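Putative platelet activating factor (Streptococcus pneumoniae, PDB 2HSJ) is of unknown function but probably acts as a serine esterase or acylhydrolase of the GDSL-like lipase family. Local coordinates at the interface of chains A and B. Sequence-based numbering; all coordinates share one arbitrary frame. Chains: chain A/B, Putative platelet activating factor.

The interface of chains A and B. Residues chain A 47, 49, 52-53, 199; chain B 23, 27, 63.
B:Leu27 packs its isobutyl group against A:Pro49, A:Glu52, A:Leu53 and A:Ile199, a worked example of a greasy knob flanked by polar ties. Followed outward, B:Leu27 CB passes A:Glu52 OE1 at 4.1 Å, and B:Leu27 CG then meets the A:Ile199 CD1 methyl at 3.8 Å. The branches part there: CD2 turns to the methyls A:Leu53 CD2 and A:Ile199 CD1, whereas CD1 lies against A:Pro49 CB and beside the carboxylate of A:Glu52. One turn earlier on the long helix 3-30, B:Lys23 puts its CG on A:Ile199 CD1 at 3.7 Å, the two side chains crossing at about a right angle. With CG anti to the backbone N (chi1 -176°) and every later torsion extended, the lysine carries its terminal amino group to the backbone carbonyl of A:Tyr47, and B:Lys23 NZ donates a hydrogen bond to A:Tyr47 O at 2.9 Å from somewhat outside the carbonyl plane. The aliphatic stem thus serves the apolar patch, while the tip probably steadies the A:Tyr47 loop.

On the other flank, A:Glu52 and B:Arg63 come from opposite directions and form an end-on, two-pronged salt bridge. The B:Arg63 chain bends at chi2, and the carboxylate and guanidinium planes are turned 44° apart, so the pairing is twisted. The two bonds from B:Arg63 probably help fix the rotation of the A:Glu52 carboxylate. The A/B interface is two-fold symmetric, so this patch has a twin with the chains exchanged; it may reflect a biological dimer, though the structure alone does not show this. The prongs differ: A:Glu52 OE1 offers its syn lone pair to B:Arg63 NH2 at 2.8 Å in a bent bond, whereas B:Arg63 NH1 reaches A:Glu52 OE2 nearly straight, 169° at the hydrogen, within the guanidinium plane.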
# COMPACT_ATOMS: atom_id res chain seq x y z
N TYR A 47 12.84 8.70 16.06
CA TYR A 47 12.88 9.52 14.86
C TYR A 47 12.84 8.71 13.56
O TYR A 47 12.94 9.29 12.45
CB TYR A 47 14.16 10.37 14.85
CG TYR A 47 14.46 11.18 16.08
CD1 TYR A 47 13.46 11.71 16.86
CD2 TYR A 47 15.78 11.48 16.40
CE1 TYR A 47 13.78 12.50 18.02
CE2 TYR A 47 16.11 12.25 17.51
CZ TYR A 47 15.10 12.73 18.31
OH TYR A 47 15.43 13.51 19.42
N PRO A 49 11.59 7.02 10.40
CA PRO A 49 10.42 7.11 9.52
C PRO A 49 9.95 5.73 9.06
O PRO A 49 10.12 5.31 7.91
CB PRO A 49 10.90 7.96 8.32
CG PRO A 49 12.39 7.87 8.33
CD PRO A 49 12.84 7.43 9.73
N GLU A 52 7.21 5.47 6.06
CA GLU A 52 7.66 5.83 4.71
C GLU A 52 8.82 4.97 4.21
O GLU A 52 9.04 4.89 3.00
CB GLU A 52 7.96 7.35 4.62
CG GLU A 52 6.73 8.20 4.85
CD GLU A 52 7.01 9.69 4.63
OE1 GLU A 52 6.99 10.14 3.46
OE2 GLU A 52 7.32 10.36 5.65
N LEU A 53 9.53 4.31 5.13
CA LEU A 53 10.64 3.45 4.67
C LEU A 53 10.35 1.96 4.59
O LEU A 53 10.99 1.27 3.76
CB LEU A 53 11.93 3.70 5.46
CG LEU A 53 12.46 5.13 5.28
CD1 LEU A 53 13.69 5.32 6.16
CD2 LEU A 53 12.82 5.47 3.83
N ILE A 199 18.43 10.54 6.45
CA ILE A 199 17.50 9.65 5.75
C ILE A 199 18.27 8.58 4.94
O ILE A 199 17.82 7.44 4.87
CB ILE A 199 16.48 10.47 4.88
CG1 ILE A 199 15.52 11.22 5.81
CG2 ILE A 199 15.75 9.59 3.91
CD1 ILE A 199 14.75 10.31 6.76
N LYS B 23 14.81 16.45 6.18
CA LYS B 23 14.31 15.08 6.32
C LYS B 23 13.14 14.86 5.36
O LYS B 23 13.13 13.89 4.59
CB LYS B 23 13.86 14.88 7.77
CG LYS B 23 13.41 13.44 8.10
CD LYS B 23 12.82 13.31 9.48
CE LYS B 23 12.68 11.83 9.89
NZ LYS B 23 11.95 11.69 11.21
N LEU B 27 12.71 12.28 2.18
CA LEU B 27 11.67 11.27 2.19
C LEU B 27 10.71 11.41 1.03
O LEU B 27 10.17 10.41 0.51
CB LEU B 27 10.87 11.32 3.49
CG LEU B 27 11.53 10.69 4.70
CD1 LEU B 27 10.63 10.99 5.92
CD2 LEU B 27 11.73 9.19 4.51
N ARG B 63 3.31 15.57 7.50
CA ARG B 63 4.26 16.59 7.08
C ARG B 63 4.07 17.84 7.97
O ARG B 63 4.13 18.97 7.49
CB ARG B 63 4.09 16.92 5.57
CG ARG B 63 4.68 15.84 4.63
CD ARG B 63 6.20 15.84 4.74
NE ARG B 63 6.89 14.90 3.85
CZ ARG B 63 7.12 13.62 4.17
NH1 ARG B 63 6.68 13.12 5.33
NH2 ARG B 63 7.80 12.82 3.32